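Local coordinates for protein putative exonuclease (Eubacterium rectale, PDB 3L0A) that is a putative exonuclease, probably a hydrolase of the PDDEXK-like class, and binds a zinc ion through four cysteines, at residues P190-A194 / R205-V209; D171-V176 / Y213-L218. One frame throughout, in Å; residues are numbered along the deposited sequence.

Interaction 1: residues P190-A194 / R205-V209; sequences PFFIA and RIIHV
F192 and H208 face each other as a non-hydrogen-bonded pair, and their first torsions bring the rings together: the phenyl CG of F192 lies beside its own backbone N (chi1 -59°), while the imidazole of H208 swings to the far side of its N (chi1 -174°), and each ring comes over a face of the other, displaced toward the rim. The planes are inclined by 35°, an oblique pairing, and F192 CE2 reaches H208 CB at 3.6 Å. The phenyl's CD2 also touches I206 CG2 at 3.7 Å, and further along the same sheet face I206 CD1 packs on A194 CB at 3.5 Å. On the reverse face, V209 CG2 sits at the edge of the F191 ring and 4.0 Å from I193 CD1. Two backbone bonds at I193 and I207, I193 N to I207 O at 2.9 Å and I207 N to I193 O at 2.8 Å, fix the antiparallel register of this beta hairpin. Strand 140-147 flanks 191-197, and I207 and H208 pair in parallel with a strand of the second subunit, which extends the sheet across the interface. Replacing F192 by an alanine is likely to cost H208 and I206 CG2 their phenyl contacts, leaving the imidazole freer to turn. A water in the imidazole plane lies 2.8 Å from H208 NE2; it accepts from F191 N and donates to V209 O. The chemistry is thus divided: apolar side chains pack across the strands on both faces, while toward P190 a single water ties the imidazole to both backbones and probably limits its rotation.

Interaction 2: residues D171-V176 / Y213-L218; sequences DIQGAV and YLQEAL
A175 and L214 mark the closest backbone approach of two nearly perpendicular helices, their CA atoms 4.6 Å apart where the short segments cross at -93° with axes separated by 8.1 Å. So small a spacing rests on small residues. The methyl of A175 is a low bump set into the hollow between L214 and L218, one turn apart: its CB lies 3.3 Å from L214 O and 3.9 Å from L218 CB. In return L214, with CG beside its backbone N (chi1 -59°), lays CD2 over the turn from D171 to A175, 3.7 Å from D171 O. G174 belongs to this hollow; a beta carbon there would come tightly against L214 CD2, so the missing side chain lets the leucine settle on the helix surface. The second bump is A217, whose methyl rises between D171 and I172. I172 CB points away from the partner helix, yet its CD1 curls back to A217 CB at 3.9 Å, while the carboxylate of D171 borders the same methyl from another direction. Around this crossing, R166 of helix 164-167 touches both D171 and Y213, Y24 of helix 21-28 packs on I172, and V176 continues onto W128 and I130 of strand 126-136. Polar chemistry is confined to the D171 end, where a water donates both to D171 OD2 and, at 2.6 Å, to Y213 O. The helices therefore meet chiefly by apolar shape matching, with the water joining a carboxylate oxygen to a main-chain carbonyl by donating a hydrogen bond to each of these two acceptors.

Interaction 1 is the more buried contact and gains its order from main-chain hydrogen bonds; interaction 2, partly buried, relies on close packing of small and branched side chains. Their elements are consecutive in the chain: helix 170-185 leads to strand 191-197, and strand 204-209 to helix 211-232, so the hairpin connects the two crossing helices. The contacts also touch directly on the sheet face carrying F191 and V209, where F191 CD2 lies 3.6 Å from G174 CA and V209 CG1 is 3.6 Å from L214 CD2. The other face, with F192 and I206, instead meets helix 105-110 and P256 of the second subunit.

Interaction 1: residues P190-A194 / R205-V209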
loop_
_atom_site.group_PDB
_atom_site.type_symbol
_atom_site.label_atom_id
_atom_site.label_comp_id
_atom_site.label_asym_id
_atom_site.label_seq_id
_atom_site.Cartn_x
_atom_site.Cartn_y
_atom_site.Cartn_z
ATOM N N PRO A 190 -13.478 20.787 29.257
ATOM C CA PRO A 190 -13.592 20.201 27.931
ATOM C C PRO A 190 -12.236 19.758 27.355
ATOM O O PRO A 190 -11.181 20.324 27.698
ATOM C CB PRO A 190 -14.190 21.346 27.096
ATOM C CG PRO A 190 -13.791 22.557 27.765
ATOM C CD PRO A 190 -13.732 22.243 29.217
ATOM N N PHE A 191 -12.279 18.757 26.466
ATOM C CA PHE A 191 -11.088 18.171 25.896
ATOM C C PHE A 191 -11.118 18.387 24.388
ATOM O O PHE A 191 -12.112 18.070 23.719
ATOM C CB PHE A 191 -11.032 16.687 26.235
ATOM C CG PHE A 191 -9.790 16.003 25.748
ATOM C CD1 PHE A 191 -8.588 16.171 26.408
ATOM C CD2 PHE A 191 -9.827 15.180 24.628
ATOM C CE1 PHE A 191 -7.427 15.578 25.940
ATOM C CE2 PHE A 191 -8.696 14.570 24.173
ATOM C CZ PHE A 191 -7.483 14.758 24.839
ATOM N N PHE A 192 -10.015 18.956 23.891
ATOM C CA PHE A 192 -9.777 19.234 22.483
ATOM C C PHE A 192 -8.477 18.581 22.019
ATOM O O PHE A 192 -7.461 18.629 22.721
ATOM C CB PHE A 192 -9.621 20.725 22.275
ATOM C CG PHE A 192 -10.811 21.542 22.698
ATOM C CD1 PHE A 192 -10.908 22.033 23.994
ATOM C CD2 PHE A 192 -11.819 21.851 21.780
ATOM C CE1 PHE A 192 -12.017 22.798 24.389
ATOM C CE2 PHE A 192 -12.912 22.654 22.155
ATOM C CZ PHE A 192 -13.008 23.118 23.470
ATOM N N ILE A 193 -8.530 17.971 20.844
ATOM C CA ILE A 193 -7.353 17.530 20.111
ATOM C C ILE A 193 -7.001 18.584 19.091
ATOM O O ILE A 193 -7.854 19.037 18.311
ATOM C CB ILE A 193 -7.612 16.182 19.421
ATOM C CG1 ILE A 193 -7.701 15.076 20.490
ATOM C CG2 ILE A 193 -6.509 15.872 18.407
ATOM C CD1 ILE A 193 -8.376 13.790 20.028
ATOM N N ALA A 194 -5.758 19.039 19.129
ATOM C CA ALA A 194 -5.291 20.023 18.167
ATOM C C ALA A 194 -4.537 19.206 17.130
ATOM O O ALA A 194 -3.366 18.877 17.324
ATOM C CB ALA A 194 -4.379 21.073 18.851
ATOM N N ARG A 205 -7.025 21.216 12.307
ATOM C CA ARG A 205 -8.330 21.281 12.984
ATOM C C ARG A 205 -8.161 21.289 14.492
ATOM O O ARG A 205 -7.309 20.578 15.020
ATOM C CB ARG A 205 -9.181 20.025 12.698
ATOM C CG ARG A 205 -9.700 19.828 11.305
ATOM C CD ARG A 205 -10.583 20.913 10.847
ATOM N NE ARG A 205 -11.076 20.661 9.489
ATOM C CZ ARG A 205 -11.963 21.452 8.873
ATOM N NH1 ARG A 205 -12.444 22.536 9.479
ATOM N NH2 ARG A 205 -12.379 21.162 7.647
ATOM N N ILE A 206 -9.023 22.030 15.178
ATOM C CA ILE A 206 -9.299 21.844 16.606
ATOM C C ILE A 206 -10.539 20.960 16.733
ATOM O O ILE A 206 -11.593 21.305 16.206
ATOM C CB ILE A 206 -9.556 23.203 17.301
ATOM C CG1 ILE A 206 -8.280 24.050 17.342
ATOM C CG2 ILE A 206 -9.999 23.000 18.731
ATOM C CD1 ILE A 206 -6.998 23.281 17.960
ATOM N N ILE A 207 -10.433 19.802 17.390
ATOM C CA ILE A 207 -11.567 18.882 17.504
ATOM C C ILE A 207 -12.003 18.723 18.971
ATOM O O ILE A 207 -11.249 18.185 19.782
ATOM C CB ILE A 207 -11.220 17.517 16.959
ATOM C CG1 ILE A 207 -10.686 17.636 15.534
ATOM C CG2 ILE A 207 -12.451 16.562 16.997
ATOM C CD1 ILE A 207 -9.469 16.851 15.260
ATOM N N HIS A 208 -13.218 19.166 19.292
ATOM C CA HIS A 208 -13.822 18.943 20.622
ATOM C C HIS A 208 -14.393 17.519 20.717
ATOM O O HIS A 208 -15.276 17.130 19.930
ATOM C CB HIS A 208 -14.911 19.946 20.845
ATOM C CG HIS A 208 -15.512 19.918 22.219
ATOM N ND1 HIS A 208 -16.617 20.674 22.555
ATOM C CD2 HIS A 208 -15.189 19.201 23.323
ATOM C CE1 HIS A 208 -16.951 20.407 23.809
ATOM N NE2 HIS A 208 -16.113 19.500 24.286
ATOM N N VAL A 209 -13.863 16.746 21.662
ATOM C CA VAL A 209 -14.359 15.393 21.968
ATOM C C VAL A 209 -15.342 15.542 23.132
ATOM O O VAL A 209 -14.936 15.824 24.245
ATOM C CB VAL A 209 -13.195 14.449 22.366
ATOM C CG1 VAL A 209 -13.694 13.020 22.562
ATOM C CG2 VAL A 209 -12.054 14.498 21.331
HETATM O O HOH W 1 -15.214 17.670 26.274
#

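Interaction 2: residues D171-V176 / Y213-L218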
loop_
_atom_site.group_PDB
_atom_site.type_symbol
_atom_site.label_atom_id
_atom_site.label_comp_id
_atom_site.label_asym_id
_atom_site.label_seq_id
_atom_site.Cartn_x
_atom_site.Cartn_y
_atom_site.Cartn_z
ATOM N N ASP A 171 -10.564 8.933 22.957
ATOM C CA ASP A 171 -11.654 9.147 23.887
ATOM C C ASP A 171 -11.204 8.712 25.284
ATOM O O ASP A 171 -11.511 9.395 26.231
ATOM C CB ASP A 171 -12.984 8.514 23.425
ATOM C CG ASP A 171 -12.870 7.056 23.074
ATOM O OD1 ASP A 171 -11.728 6.532 22.962
ATOM O OD2 ASP A 171 -13.945 6.441 22.890
ATOM N N ILE A 172 -10.419 7.636 25.402
ATOM C CA ILE A 172 -9.861 7.188 26.713
ATOM C C ILE A 172 -8.944 8.280 27.293
ATOM O O ILE A 172 -9.119 8.738 28.417
ATOM C CB ILE A 172 -9.042 5.866 26.625
ATOM C CG1 ILE A 172 -9.779 4.714 25.865
ATOM C CG2 ILE A 172 -8.618 5.396 28.010
ATOM C CD1 ILE A 172 -10.861 3.974 26.648
ATOM N N GLN A 173 -7.981 8.733 26.514
ATOM C CA GLN A 173 -7.082 9.774 27.002
ATOM C C GLN A 173 -7.823 11.009 27.537
ATOM O O GLN A 173 -7.519 11.512 28.625
ATOM C CB GLN A 173 -6.110 10.201 25.900
ATOM C CG GLN A 173 -5.049 11.217 26.356
ATOM C CD GLN A 173 -4.134 11.597 25.221
ATOM O OE1 GLN A 173 -4.604 11.792 24.120
ATOM N NE2 GLN A 173 -2.821 11.683 25.475
ATOM N N GLY A 174 -8.777 11.506 26.757
ATOM C CA GLY A 174 -9.533 12.663 27.163
ATOM C C GLY A 174 -10.273 12.465 28.477
ATOM O O GLY A 174 -10.206 13.326 29.345
ATOM N N ALA A 175 -10.939 11.310 28.613
ATOM C CA ALA A 175 -11.731 10.964 29.799
ATOM C C ALA A 175 -10.932 10.965 31.081
ATOM O O ALA A 175 -11.406 11.517 32.102
ATOM C CB ALA A 175 -12.421 9.647 29.631
ATOM N N VAL A 176 -9.736 10.382 31.028
ATOM C CA VAL A 176 -8.878 10.238 32.205
ATOM C C VAL A 176 -8.284 11.580 32.543
ATOM O O VAL A 176 -8.419 12.068 33.671
ATOM C CB VAL A 176 -7.744 9.230 31.962
ATOM C CG1 VAL A 176 -6.679 9.330 33.051
ATOM C CG2 VAL A 176 -8.311 7.834 31.891
ATOM N N TYR A 213 -18.962 11.027 24.911
ATOM C CA TYR A 213 -17.972 10.065 24.429
ATOM C C TYR A 213 -16.925 9.789 25.524
ATOM O O TYR A 213 -16.525 8.624 25.738
ATOM C CB TYR A 213 -17.312 10.580 23.136
ATOM C CG TYR A 213 -18.283 10.665 21.972
ATOM C CD1 TYR A 213 -18.898 9.511 21.465
ATOM C CD2 TYR A 213 -18.609 11.895 21.387
ATOM C CE1 TYR A 213 -19.807 9.572 20.397
ATOM C CE2 TYR A 213 -19.521 11.970 20.324
ATOM C CZ TYR A 213 -20.121 10.797 19.833
ATOM O OH TYR A 213 -21.027 10.865 18.777
ATOM N N LEU A 214 -16.528 10.848 26.256
ATOM C CA LEU A 214 -15.591 10.702 27.354
ATOM C C LEU A 214 -16.216 9.805 28.410
ATOM O O LEU A 214 -15.542 8.920 28.920
ATOM C CB LEU A 214 -15.231 12.052 27.980
ATOM C CG LEU A 214 -14.595 13.105 27.066
ATOM C CD1 LEU A 214 -14.025 14.283 27.874
ATOM C CD2 LEU A 214 -13.536 12.511 26.167
ATOM N N GLN A 215 -17.500 10.025 28.714
ATOM C CA GLN A 215 -18.230 9.212 29.703
ATOM C C GLN A 215 -18.298 7.747 29.332
ATOM O O GLN A 215 -18.107 6.906 30.203
ATOM C CB GLN A 215 -19.662 9.741 29.960
ATOM N N GLU A 216 -18.601 7.432 28.071
ATOM C CA GLU A 216 -18.682 6.016 27.645
ATOM C C GLU A 216 -17.323 5.314 27.728
ATOM O O GLU A 216 -17.257 4.115 28.010
ATOM C CB GLU A 216 -19.318 5.840 26.239
ATOM C CG GLU A 216 -20.893 5.899 26.244
ATOM N N ALA A 217 -16.241 6.058 27.488
ATOM C CA ALA A 217 -14.883 5.490 27.515
ATOM C C ALA A 217 -14.348 5.322 28.938
ATOM O O ALA A 217 -13.598 4.378 29.196
ATOM C CB ALA A 217 -13.922 6.342 26.703
ATOM N N LEU A 218 -14.704 6.247 29.847
ATOM C CA LEU A 218 -14.269 6.152 31.249
ATOM C C LEU A 218 -14.944 4.950 31.874
ATOM O O LEU A 218 -14.384 4.322 32.769
ATOM C CB LEU A 218 -14.589 7.432 32.028
ATOM C CG LEU A 218 -13.972 7.607 33.426
ATOM C CD1 LEU A 218 -12.458 7.793 33.333
ATOM C CD2 LEU A 218 -14.627 8.788 34.174
HETATM O O HOH W 2 -16.225 6.983 23.727
#